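Local structure of protein STN1 (Saccharomyces cerevisiae, 3KEY) at residues G78-D81 against E85-D88; D26-K31 against E62-L67; D137-C142 against I174-E179. The protein helps set telomere length and protect telomere ends, restraining telomerase loading through its interaction with CDC13, its C-terminal winged-helix part, present in this chain, seemingly mediating telomere-specific function. All coordinates share one frame; numbering follows the deposited sequence.

Overall arrangement
The chain is the C-terminal part of Stn1, two winged helix-turn-helix regions in tandem. Interactions 2, 1 and 3 follow one another along the chain, each closing before the next opens. Interaction 2 joins helices 24-28 and 56-73; strand 78-81 comes next and forms with strand 86-88 the hairpin of interaction 1, the centres of interactions 1 and 2 being about 14 Å apart. Interaction 3, helix 132-149 against strand 173-180, has its centre about 27 Å from each of the others. The first two thus hold the wing and helical core of the first region and the third the core of the second, on opposite sides of the chain's centre, in a part that seems to mediate telomere-specific function.

Interaction 1. Residues G78-D81 against E85-D88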
ATOM      1  N   GLY A  78      -8.852   1.640   7.189  1.00 42.12           N
ATOM      2  CA  GLY A  78     -10.192   2.132   7.401  1.00 41.79           C
ATOM      3  C   GLY A  78     -10.205   3.151   8.500  1.00 41.59           C
ATOM      4  O   GLY A  78      -9.260   3.238   9.317  1.00 40.91           O
ATOM      5  N   LEU A  79     -11.277   3.934   8.501  1.00 41.25           N
ATOM      6  CA  LEU A  79     -11.492   4.942   9.524  1.00 43.21           C
ATOM      7  C   LEU A  79     -12.291   4.168  10.554  1.00 43.61           C
ATOM      8  O   LEU A  79     -13.499   3.978  10.373  1.00 44.20           O
ATOM      9  CB  LEU A  79     -12.333   6.087   8.954  1.00 45.19           C
ATOM     10  CG  LEU A  79     -12.514   7.327   9.820  1.00 46.58           C
ATOM     11  CD1 LEU A  79     -11.176   7.933  10.207  1.00 47.17           C
ATOM     12  CD2 LEU A  79     -13.340   8.273   8.980  1.00 49.24           C
ATOM     13  N   LYS A  80     -11.644   3.663  11.596  1.00 42.81           N
ATOM     14  CA  LYS A  80     -12.437   2.905  12.544  1.00 43.82           C
ATOM     15  C   LYS A  80     -13.375   3.781  13.376  1.00 42.43           C
ATOM     16  O   LYS A  80     -14.430   3.330  13.835  1.00 42.78           O
ATOM     17  CB  LYS A  80     -11.565   2.086  13.484  1.00 47.09           C
ATOM     18  CG  LYS A  80     -10.880   2.894  14.543  1.00 52.15           C
ATOM     19  CD  LYS A  80     -10.865   2.117  15.827  1.00 54.78           C
ATOM     20  CE  LYS A  80     -10.092   0.844  15.593  1.00 56.43           C
ATOM     21  NZ  LYS A  80     -10.183  -0.022  16.765  1.00 58.79           N
ATOM     22  N   ASP A  81     -12.993   5.034  13.587  1.00 39.69           N
ATOM     23  CA  ASP A  81     -13.830   5.955  14.359  1.00 39.01           C
ATOM     24  C   ASP A  81     -13.737   7.371  13.806  1.00 38.54           C
ATOM     25  O   ASP A  81     -12.718   8.048  13.943  1.00 36.24           O
ATOM     26  CB  ASP A  81     -13.441   5.951  15.840  1.00 39.55           C
ATOM     27  CG  ASP A  81     -14.462   6.685  16.700  1.00 41.95           C
ATOM     28  OD1 ASP A  81     -15.618   6.212  16.774  1.00 42.81           O
ATOM     29  OD2 ASP A  81     -14.124   7.742  17.277  1.00 39.65           O
ATOM     30  N   GLU A  85     -11.345  10.433  14.560  1.00 38.16           N
ATOM     31  CA  GLU A  85     -10.477  10.323  13.387  1.00 39.01           C
ATOM     32  C   GLU A  85      -9.366   9.307  13.663  1.00 38.57           C
ATOM     33  O   GLU A  85      -8.178   9.606  13.530  1.00 38.29           O
ATOM     34  CB  GLU A  85      -9.857  11.684  13.037  1.00 42.30           C
ATOM     35  CG  GLU A  85     -10.860  12.776  12.656  1.00 48.78           C
ATOM     36  CD  GLU A  85     -11.578  12.499  11.338  1.00 53.80           C
ATOM     37  OE1 GLU A  85     -12.370  13.363  10.895  1.00 57.21           O
ATOM     38  OE2 GLU A  85     -11.353  11.422  10.741  1.00 55.84           O
ATOM     39  N   THR A  86      -9.765   8.103  14.062  1.00 36.89           N
ATOM     40  CA  THR A  86      -8.811   7.041  14.342  1.00 36.20           C
ATOM     41  C   THR A  86      -8.852   6.032  13.204  1.00 34.62           C
ATOM     42  O   THR A  86      -9.927   5.586  12.788  1.00 34.32           O
ATOM     43  CB  THR A  86      -9.136   6.335  15.672  1.00 35.70           C
ATOM     44  OG1 THR A  86      -9.118   7.299  16.727  1.00 38.11           O
ATOM     45  CG2 THR A  86      -8.113   5.252  15.973  1.00 36.48           C
ATOM     46  N   PHE A  87      -7.677   5.680  12.693  1.00 35.02           N
ATOM     47  CA  PHE A  87      -7.594   4.731  11.588  1.00 34.80           C
ATOM     48  C   PHE A  87      -7.304   3.320  12.056  1.00 34.91           C
ATOM     49  O   PHE A  87      -6.558   3.103  13.008  1.00 34.40           O
ATOM     50  CB  PHE A  87      -6.514   5.159  10.584  1.00 34.18           C
ATOM     51  CG  PHE A  87      -6.749   6.512   9.992  1.00 35.53           C
ATOM     52  CD1 PHE A  87      -6.109   7.635  10.511  1.00 36.80           C
ATOM     53  CD2 PHE A  87      -7.650   6.676   8.945  1.00 36.64           C
ATOM     54  CE1 PHE A  87      -6.363   8.900   9.999  1.00 38.11           C
ATOM     55  CE2 PHE A  87      -7.914   7.939   8.424  1.00 37.68           C
ATOM     56  CZ  PHE A  87      -7.270   9.055   8.951  1.00 38.19           C
ATOM     57  N   ASP A  88      -7.919   2.365  11.373  1.00 36.22           N
ATOM     58  CA  ASP A  88      -7.742   0.949  11.656  1.00 37.25           C
ATOM     59  C   ASP A  88      -6.612   0.498  10.729  1.00 37.40           C
ATOM     60  O   ASP A  88      -6.708   0.656   9.511  1.00 37.50           O
ATOM     61  CB  ASP A  88      -9.037   0.200  11.319  1.00 38.09           C
ATOM     62  CG  ASP A  88      -8.968  -1.278  11.644  1.00 39.37           C
ATOM     63  OD1 ASP A  88      -7.959  -1.736  12.220  1.00 38.02           O
ATOM     64  OD2 ASP A  88      -9.943  -1.987  11.325  1.00 43.91           O
TER
HETATM   65  O   HOH W   1      -7.988  -1.932  15.084  1.00 50.18           O
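The antiparallel beta hairpin formed by strands 78-81 and 86-88 is the wing of the first winged helix-turn-helix region, and its two arms are joined mainly through the backbone. At the base, Gly78 and Asp88 form a hydrogen-bonded pair: Asp88 N reaches Gly78 O at 2.6 Å, while the return bond from Gly78 N to Asp88 O is weak at 3.3 Å. Gly78 O also takes a CA-H...O contact from Phe87 and lies at the edge of the Phe87 ring.

Toward the turn the register slips by one residue, because Lys80 and Asp81 both face Thr86 in a classic beta bulge. Thr86 O receives both amides, weakly from Lys80 N and, in the carbonyl plane on a lone pair, from Asp81 N at 3.2 Å. Thr86 N donates to Asp81 O at 3.0 Å; Glu85 and Thr86 both face Asp81 in a G1 bulge.

Among the side chains, Leu79 CD1 lies 3.7 Å from Phe87 CE2, approaching the ring obliquely, and 3.5 Å from Glu85 OE2; the leucine gets there with CG anti to the backbone N (chi1 -172°). The Glu85 carboxylate forms a salt bridge through OE1 with Lys82 in the turn. Lys80, whose CB points toward the partner strand at the bulge, runs alongside Thr86, CG of Lys80 3.9 Å from CG2 of Thr86. One water donates to Asp88 OD1 and accepts a weak bond from Lys80 NZ. Asp88 OD1 also accepts the backbone N of Leu90, at the turn into helix 90-108.

Thr86 O is gripped by one good bond, from Asp81 N, and a weak one, from Lys80 N, which together fix the bulge. Lys80, salt-bridged to Glu21 and with NZ 5.3 Å from Asp88 OD1, probably offsets part of the negative charge of both carboxylates.

Interaction 2. Residues D26-K31 against E62-L67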
ATOM      1  N   ASP A  26      -1.852  11.759  15.819  1.00 40.82           N
ATOM      2  CA  ASP A  26      -0.623  11.068  16.192  1.00 39.68           C
ATOM      3  C   ASP A  26       0.165  10.683  14.952  1.00 39.76           C
ATOM      4  O   ASP A  26       1.396  10.719  14.952  1.00 40.16           O
ATOM      5  CB  ASP A  26      -0.916   9.812  17.013  1.00 40.05           C
ATOM      6  CG  ASP A  26      -1.331  10.132  18.440  1.00 42.39           C
ATOM      7  OD1 ASP A  26      -1.107  11.277  18.886  1.00 43.35           O
ATOM      8  OD2 ASP A  26      -1.866   9.237  19.124  1.00 43.35           O
ATOM      9  N   LEU A  27      -0.548  10.317  13.890  1.00 39.06           N
ATOM     10  CA  LEU A  27       0.096   9.916  12.648  1.00 40.23           C
ATOM     11  C   LEU A  27       0.854  11.084  12.016  1.00 41.23           C
ATOM     12  O   LEU A  27       1.994  10.936  11.572  1.00 38.91           O
ATOM     13  CB  LEU A  27      -0.948   9.385  11.659  1.00 38.76           C
ATOM     14  CG  LEU A  27      -0.420   8.933  10.291  1.00 38.06           C
ATOM     15  CD1 LEU A  27       0.576   7.802  10.478  1.00 39.21           C
ATOM     16  CD2 LEU A  27      -1.584   8.488   9.404  1.00 36.14           C
ATOM     17  N   TYR A  28       0.205  12.243  11.990  1.00 42.20           N
ATOM     18  CA  TYR A  28       0.776  13.450  11.407  1.00 45.41           C
ATOM     19  C   TYR A  28       2.026  13.940  12.138  1.00 46.86           C
ATOM     20  O   TYR A  28       2.831  14.673  11.566  1.00 46.76           O
ATOM     21  CB  TYR A  28      -0.281  14.550  11.398  1.00 45.92           C
ATOM     22  CG  TYR A  28       0.102  15.784  10.618  1.00 47.03           C
ATOM     23  CD1 TYR A  28       0.655  16.898  11.254  1.00 47.76           C
ATOM     24  CD2 TYR A  28      -0.130  15.856   9.249  1.00 48.07           C
ATOM     25  CE1 TYR A  28       0.960  18.062  10.536  1.00 48.63           C
ATOM     26  CE2 TYR A  28       0.171  17.007   8.523  1.00 49.93           C
ATOM     27  CZ  TYR A  28       0.710  18.105   9.173  1.00 49.02           C
ATOM     28  OH  TYR A  28       0.968  19.248   8.461  1.00 52.20           O
ATOM     29  N   LYS A  29       2.188  13.528  13.391  1.00 47.85           N
ATOM     30  CA  LYS A  29       3.345  13.933  14.187  1.00 50.91           C
ATOM     31  C   LYS A  29       4.596  13.084  13.937  1.00 50.69           C
ATOM     32  O   LYS A  29       5.687  13.440  14.387  1.00 52.35           O
ATOM     33  CB  LYS A  29       3.000  13.893  15.683  1.00 52.42           C
ATOM     34  CG  LYS A  29       1.957  14.911  16.109  1.00 55.99           C
ATOM     35  CD  LYS A  29       1.647  14.789  17.591  1.00 59.08           C
ATOM     36  CE  LYS A  29       0.550  15.762  18.011  1.00 61.19           C
ATOM     37  NZ  LYS A  29       0.167  15.583  19.444  1.00 61.88           N
ATOM     38  N   LEU A  30       4.443  11.965  13.237  1.00 47.80           N
ATOM     39  CA  LEU A  30       5.584  11.097  12.956  1.00 47.08           C
ATOM     40  C   LEU A  30       6.550  11.743  11.970  1.00 46.71           C
ATOM     41  O   LEU A  30       6.138  12.281  10.933  1.00 45.10           O
ATOM     42  CB  LEU A  30       5.109   9.745  12.412  1.00 47.18           C
ATOM     43  CG  LEU A  30       4.303   8.891  13.399  1.00 47.60           C
ATOM     44  CD1 LEU A  30       3.883   7.584  12.739  1.00 47.44           C
ATOM     45  CD2 LEU A  30       5.149   8.608  14.633  1.00 48.84           C
ATOM     46  N   LYS A  31       7.837  11.687  12.301  1.00 47.21           N
ATOM     47  CA  LYS A  31       8.883  12.275  11.466  1.00 48.23           C
ATOM     48  C   LYS A  31       8.793  11.788  10.029  1.00 45.91           C
ATOM     49  O   LYS A  31       8.748  12.591   9.095  1.00 44.90           O
ATOM     50  CB  LYS A  31      10.270  11.953  12.035  1.00 51.71           C
ATOM     51  CG  LYS A  31      11.409  12.651  11.301  1.00 55.63           C
ATOM     52  CD  LYS A  31      12.761  12.387  11.954  1.00 59.64           C
ATOM     53  CE  LYS A  31      13.860  13.200  11.268  1.00 62.47           C
ATOM     54  NZ  LYS A  31      15.207  13.016  11.894  1.00 65.56           N
ATOM     55  N   GLU A  62      -3.295  19.689   3.612  1.00 39.83           N
ATOM     56  CA  GLU A  62      -4.079  19.231   2.469  1.00 40.46           C
ATOM     57  C   GLU A  62      -3.402  18.003   1.836  1.00 40.43           C
ATOM     58  O   GLU A  62      -4.077  17.083   1.359  1.00 38.14           O
ATOM     59  CB  GLU A  62      -4.209  20.355   1.439  1.00 42.93           C
ATOM     60  CG  GLU A  62      -4.839  19.936   0.126  1.00 49.20           C
ATOM     61  CD  GLU A  62      -5.066  21.112  -0.822  1.00 54.15           C
ATOM     62  OE1 GLU A  62      -5.383  20.862  -2.006  1.00 55.40           O
ATOM     63  OE2 GLU A  62      -4.939  22.280  -0.383  1.00 55.32           O
ATOM     64  N   ALA A  63      -2.071  17.989   1.843  1.00 38.55           N
ATOM     65  CA  ALA A  63      -1.320  16.870   1.278  1.00 39.30           C
ATOM     66  C   ALA A  63      -1.550  15.620   2.118  1.00 39.41           C
ATOM     67  O   ALA A  63      -1.770  14.531   1.586  1.00 37.50           O
ATOM     68  CB  ALA A  63       0.181  17.196   1.235  1.00 37.84           C
ATOM     69  N   PHE A  64      -1.483  15.794   3.435  1.00 38.43           N
ATOM     70  CA  PHE A  64      -1.670  14.705   4.380  1.00 39.97           C
ATOM     71  C   PHE A  64      -3.064  14.097   4.229  1.00 41.31           C
ATOM     72  O   PHE A  64      -3.221  12.879   4.238  1.00 40.21           O
ATOM     73  CB  PHE A  64      -1.473  15.230   5.798  1.00 39.09           C
ATOM     74  CG  PHE A  64      -1.750  14.218   6.868  1.00 40.05           C
ATOM     75  CD1 PHE A  64      -0.972  13.073   6.981  1.00 38.70           C
ATOM     76  CD2 PHE A  64      -2.781  14.422   7.779  1.00 41.80           C
ATOM     77  CE1 PHE A  64      -1.213  12.147   7.990  1.00 40.72           C
ATOM     78  CE2 PHE A  64      -3.030  13.498   8.794  1.00 42.42           C
ATOM     79  CZ  PHE A  64      -2.241  12.358   8.897  1.00 40.07           C
ATOM     80  N   ARG A  65      -4.070  14.953   4.087  1.00 41.37           N
ATOM     81  CA  ARG A  65      -5.440  14.495   3.924  1.00 42.50           C
ATOM     82  C   ARG A  65      -5.598  13.734   2.612  1.00 41.87           C
ATOM     83  O   ARG A  65      -6.312  12.732   2.553  1.00 39.61           O
ATOM     84  CB  ARG A  65      -6.396  15.685   3.939  1.00 46.80           C
ATOM     85  CG  ARG A  65      -7.852  15.323   3.656  1.00 53.16           C
ATOM     86  CD  ARG A  65      -8.453  16.293   2.646  1.00 57.73           C
ATOM     87  NE  ARG A  65      -8.282  17.685   3.067  1.00 62.28           N
ATOM     88  CZ  ARG A  65      -8.305  18.729   2.242  1.00 64.18           C
ATOM     89  NH1 ARG A  65      -8.494  18.547   0.938  1.00 64.34           N
ATOM     90  NH2 ARG A  65      -8.119  19.957   2.718  1.00 63.52           N
ATOM     91  N   ASP A  66      -4.941  14.213   1.557  1.00 40.99           N
ATOM     92  CA  ASP A  66      -5.027  13.553   0.257  1.00 42.31           C
ATOM     93  C   ASP A  66      -4.422  12.154   0.334  1.00 40.78           C
ATOM     94  O   ASP A  66      -4.996  11.191  -0.177  1.00 39.66           O
ATOM     95  CB  ASP A  66      -4.305  14.369  -0.826  1.00 48.02           C
ATOM     96  CG  ASP A  66      -5.035  15.659  -1.178  1.00 53.84           C
ATOM     97  OD1 ASP A  66      -4.509  16.430  -2.013  1.00 57.57           O
ATOM     98  OD2 ASP A  66      -6.132  15.905  -0.626  1.00 57.84           O
ATOM     99  N   LEU A  67      -3.266  12.043   0.975  1.00 37.73           N
ATOM    100  CA  LEU A  67      -2.609  10.750   1.114  1.00 38.46           C
ATOM    101  C   LEU A  67      -3.454   9.761   1.917  1.00 38.25           C
ATOM    102  O   LEU A  67      -3.678   8.640   1.463  1.00 35.85           O
ATOM    103  CB  LEU A  67      -1.237  10.914   1.774  1.00 39.37           C
ATOM    104  CG  LEU A  67      -0.216  11.663   0.916  1.00 43.07           C
ATOM    105  CD1 LEU A  67       1.037  11.934   1.730  1.00 43.65           C
ATOM    106  CD2 LEU A  67       0.106  10.843  -0.341  1.00 42.76           C
TER
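Tyr28 presents the edge of its ring to the face of Phe64, a T-shaped pair with centroids 4.8 Å apart and planes at 72°. The leading atom is Tyr28 CD2, which stands 3.3 Å from Phe64 CG, above the plane and displaced toward the rim of the ring. Beside it, Tyr28 CE2 reaches past the face to Phe64 CB at 3.6 Å, and that CB lies in the plane of the tyrosine ring. The tyrosine CB joins on the same face as a CH-pi donor, 4.1 Å from the Phe64 centroid and 22° off the ring normal.

Leu27 takes the rim instead. Its CD2 comes to 3.9 Å from Phe64 CE1, at the ring edge, so that two consecutive residues of helix 24-28 hold the phenylalanine over a face and along an edge. With CG opposite the backbone N (chi1 175°), the Phe64 ring is carried out from helix 56-73 toward this pair. With an alanine here, Tyr28 would probably lose the face its edge rests on and a gap would be likely to open beside Leu27.

Leu27 also touches Val33 of helix 31-47 and Leu14 of helix 6-16, while Tyr28 lies against Glu60 and Lys61. This aromatic and aliphatic meeting of short helix 24-28 with helix 56-73 belongs to the helical core of the first winged helix-turn-helix region.

Interaction 3. Residues D137-C142 against I174-E179; sequences DVFKEC and ILLHLE
Apolar contacts alone join the two segments, and all of them are made by Phe139, whose ring projects from helix 132-149 toward strand 173-180. Ile174 and Leu176, two residues apart on the strand and so on the same face of it, receive the ring with methyl groups. CD1 of Ile174 lies 4.0 Å from Phe139 CD1 and scarcely farther from CG. Its side chain crosses that of the phenylalanine at a slant, and CG1 is placed between the backbone N and the carbonyl carbon (chi1 64°), with CD1 extended beyond it to the ring.

Leu176 takes the other side of the ring, at CD2 and CE2. Its CD1 sits 3.8 Å from Phe139 CE2, and its CD2 is 3.9 Å from CD2 of the same ring. Here the two side chains meet nearly at right angles; both CD1 methyls, of Ile174 and Leu176, approach the ring obliquely.

Polar bonds belong to the helix and the sheet separately: Cys142 N bonds to Val138 O at 3.1 Å within the helix, and the backbones of Ile174 and Leu176 bond to Val116 and Gly114 of the neighbouring strand 113-117.

Phe139 further touches Ile159 of strand 154-161 and Ala99 of helix 90-108, while Leu176 reaches Leu106 of that helix. Helices 90-108, 118-125 and 132-149 with a three-stranded antiparallel sheet of order 1-3-2 make a winged helix-turn-helix, and Phe139 of the third helix lies in the core of this second region.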
ATOM      1  N   ASP A 137      -0.813  -2.750  -5.223  1.00 34.48           N
ATOM      2  CA  ASP A 137       0.288  -2.133  -4.496  1.00 35.34           C
ATOM      3  C   ASP A 137       0.794  -3.004  -3.355  1.00 33.96           C
ATOM      4  O   ASP A 137       1.985  -3.005  -3.061  1.00 32.19           O
ATOM      5  CB  ASP A 137      -0.093  -0.729  -4.004  1.00 37.21           C
ATOM      6  CG  ASP A 137      -0.251   0.263  -5.159  1.00 44.36           C
ATOM      7  OD1 ASP A 137       0.355   0.019  -6.228  1.00 45.46           O
ATOM      8  OD2 ASP A 137      -0.965   1.279  -5.008  1.00 45.66           O
ATOM      9  N   VAL A 138      -0.088  -3.766  -2.718  1.00 31.62           N
ATOM     10  CA  VAL A 138       0.376  -4.631  -1.641  1.00 32.02           C
ATOM     11  C   VAL A 138       1.280  -5.731  -2.217  1.00 31.49           C
ATOM     12  O   VAL A 138       2.372  -5.985  -1.697  1.00 31.39           O
ATOM     13  CB  VAL A 138      -0.809  -5.262  -0.861  1.00 31.79           C
ATOM     14  CG1 VAL A 138      -0.287  -6.297   0.143  1.00 31.12           C
ATOM     15  CG2 VAL A 138      -1.572  -4.163  -0.123  1.00 29.96           C
ATOM     16  N   PHE A 139       0.841  -6.363  -3.302  1.00 30.90           N
ATOM     17  CA  PHE A 139       1.640  -7.421  -3.917  1.00 32.11           C
ATOM     18  C   PHE A 139       2.963  -6.906  -4.488  1.00 32.46           C
ATOM     19  O   PHE A 139       3.983  -7.589  -4.384  1.00 32.81           O
ATOM     20  CB  PHE A 139       0.833  -8.174  -4.990  1.00 31.12           C
ATOM     21  CG  PHE A 139      -0.020  -9.290  -4.426  1.00 30.76           C
ATOM     22  CD1 PHE A 139      -1.279  -9.025  -3.894  1.00 31.26           C
ATOM     23  CD2 PHE A 139       0.470 -10.596  -4.370  1.00 29.83           C
ATOM     24  CE1 PHE A 139      -2.041 -10.043  -3.311  1.00 33.19           C
ATOM     25  CE2 PHE A 139      -0.278 -11.624  -3.791  1.00 30.72           C
ATOM     26  CZ  PHE A 139      -1.538 -11.348  -3.258  1.00 33.26           C
ATOM     27  N   LYS A 140       2.961  -5.706  -5.072  1.00 31.75           N
ATOM     28  CA  LYS A 140       4.204  -5.143  -5.597  1.00 32.84           C
ATOM     29  C   LYS A 140       5.246  -5.015  -4.476  1.00 33.18           C
ATOM     30  O   LYS A 140       6.407  -5.408  -4.643  1.00 32.64           O
ATOM     31  CB  LYS A 140       3.958  -3.770  -6.237  1.00 32.95           C
ATOM     32  CG  LYS A 140       3.395  -3.837  -7.655  1.00 37.34           C
ATOM     33  CD  LYS A 140       3.200  -2.450  -8.266  1.00 42.07           C
ATOM     34  CE  LYS A 140       2.792  -2.548  -9.741  1.00 43.97           C
ATOM     35  NZ  LYS A 140       2.557  -1.194 -10.337  1.00 48.59           N
ATOM     36  N   GLU A 141       4.832  -4.466  -3.336  1.00 33.19           N
ATOM     37  CA  GLU A 141       5.732  -4.305  -2.198  1.00 36.12           C
ATOM     38  C   GLU A 141       6.247  -5.648  -1.663  1.00 35.25           C
ATOM     39  O   GLU A 141       7.432  -5.789  -1.362  1.00 36.91           O
ATOM     40  CB  GLU A 141       5.038  -3.548  -1.068  1.00 36.98           C
ATOM     41  CG  GLU A 141       5.530  -2.137  -0.896  1.00 45.61           C
ATOM     42  CD  GLU A 141       7.050  -2.042  -0.977  1.00 46.30           C
ATOM     43  OE1 GLU A 141       7.769  -2.684  -0.163  1.00 50.52           O
ATOM     44  OE2 GLU A 141       7.524  -1.323  -1.867  1.00 46.88           O
ATOM     45  N   CYS A 142       5.357  -6.623  -1.526  1.00 33.52           N
ATOM     46  CA  CYS A 142       5.769  -7.937  -1.044  1.00 33.02           C
ATOM     47  C   CYS A 142       6.726  -8.597  -2.033  1.00 32.48           C
ATOM     48  O   CYS A 142       7.742  -9.160  -1.636  1.00 32.35           O
ATOM     49  CB  CYS A 142       4.555  -8.835  -0.829  1.00 32.32           C
ATOM     50  SG  CYS A 142       3.515  -8.288   0.524  1.00 38.51           S
ATOM     51  N   ILE A 174      -6.037  -9.868 -10.310  1.00 39.78           N
ATOM     52  CA  ILE A 174      -4.729  -9.602 -10.879  1.00 38.61           C
ATOM     53  C   ILE A 174      -4.078 -10.929 -11.260  1.00 38.25           C
ATOM     54  O   ILE A 174      -4.501 -11.999 -10.808  1.00 35.81           O
ATOM     55  CB  ILE A 174      -3.817  -8.832  -9.880  1.00 37.75           C
ATOM     56  CG1 ILE A 174      -3.538  -9.679  -8.639  1.00 38.64           C
ATOM     57  CG2 ILE A 174      -4.498  -7.526  -9.463  1.00 39.55           C
ATOM     58  CD1 ILE A 174      -2.597  -9.000  -7.646  1.00 37.52           C
ATOM     59  N   LEU A 175      -3.060 -10.852 -12.104  1.00 35.89           N
ATOM     60  CA  LEU A 175      -2.359 -12.037 -12.556  1.00 36.80           C
ATOM     61  C   LEU A 175      -0.890 -11.873 -12.188  1.00 37.27           C
ATOM     62  O   LEU A 175      -0.220 -10.939 -12.648  1.00 39.01           O
ATOM     63  CB  LEU A 175      -2.538 -12.184 -14.074  1.00 39.19           C
ATOM     64  CG  LEU A 175      -2.077 -13.469 -14.768  1.00 43.28           C
ATOM     65  CD1 LEU A 175      -2.954 -14.627 -14.310  1.00 41.97           C
ATOM     66  CD2 LEU A 175      -2.161 -13.305 -16.294  1.00 40.06           C
ATOM     67  N   LEU A 176      -0.398 -12.764 -11.336  1.00 35.57           N
ATOM     68  CA  LEU A 176       0.993 -12.718 -10.905  1.00 34.70           C
ATOM     69  C   LEU A 176       1.892 -13.559 -11.810  1.00 34.97           C
ATOM     70  O   LEU A 176       1.602 -14.724 -12.085  1.00 36.34           O
ATOM     71  CB  LEU A 176       1.118 -13.224  -9.465  1.00 33.29           C
ATOM     72  CG  LEU A 176       0.218 -12.571  -8.407  1.00 36.11           C
ATOM     73  CD1 LEU A 176       0.352 -13.349  -7.108  1.00 33.15           C
ATOM     74  CD2 LEU A 176       0.600 -11.098  -8.196  1.00 34.57           C
ATOM     75  N   HIS A 177       2.979 -12.960 -12.280  1.00 34.25           N
ATOM     76  CA  HIS A 177       3.944 -13.672 -13.117  1.00 33.55           C
ATOM     77  C   HIS A 177       5.226 -13.773 -12.316  1.00 33.11           C
ATOM     78  O   HIS A 177       5.731 -12.765 -11.818  1.00 32.81           O
ATOM     79  CB  HIS A 177       4.239 -12.912 -14.416  1.00 33.03           C
ATOM     80  CG  HIS A 177       3.073 -12.828 -15.347  1.00 35.49           C
ATOM     81  ND1 HIS A 177       2.191 -11.764 -15.347  1.00 36.03           N
ATOM     82  CD2 HIS A 177       2.624 -13.690 -16.289  1.00 33.74           C
ATOM     83  CE1 HIS A 177       1.252 -11.976 -16.252  1.00 35.38           C
ATOM     84  NE2 HIS A 177       1.491 -13.137 -16.838  1.00 38.11           N
ATOM     85  N   LEU A 178       5.750 -14.985 -12.182  1.00 33.50           N
ATOM     86  CA  LEU A 178       6.981 -15.193 -11.430  1.00 34.38           C
ATOM     87  C   LEU A 178       8.003 -15.934 -12.289  1.00 33.66           C
ATOM     88  O   LEU A 178       7.671 -16.902 -12.976  1.00 33.52           O
ATOM     89  CB  LEU A 178       6.696 -16.002 -10.152  1.00 34.14           C
ATOM     90  CG  LEU A 178       5.602 -15.460  -9.224  1.00 34.88           C
ATOM     91  CD1 LEU A 178       5.344 -16.451  -8.071  1.00 34.59           C
ATOM     92  CD2 LEU A 178       6.018 -14.091  -8.690  1.00 30.99           C
ATOM     93  N   GLU A 179       9.239 -15.452 -12.271  1.00 34.03           N
ATOM     94  CA  GLU A 179      10.316 -16.096 -13.013  1.00 36.30           C
ATOM     95  C   GLU A 179      11.322 -16.527 -11.945  1.00 34.84           C
ATOM     96  O   GLU A 179      11.692 -15.738 -11.072  1.00 34.75           O
ATOM     97  CB  GLU A 179      10.963 -15.124 -14.002  1.00 36.27           C
ATOM     98  CG  GLU A 179      12.205 -15.695 -14.679  1.00 42.93           C
ATOM     99  CD  GLU A 179      12.808 -14.759 -15.722  1.00 45.01           C
ATOM    100  OE1 GLU A 179      12.835 -13.532 -15.488  1.00 45.58           O
ATOM    101  OE2 GLU A 179      13.268 -15.258 -16.769  1.00 48.51           O
TER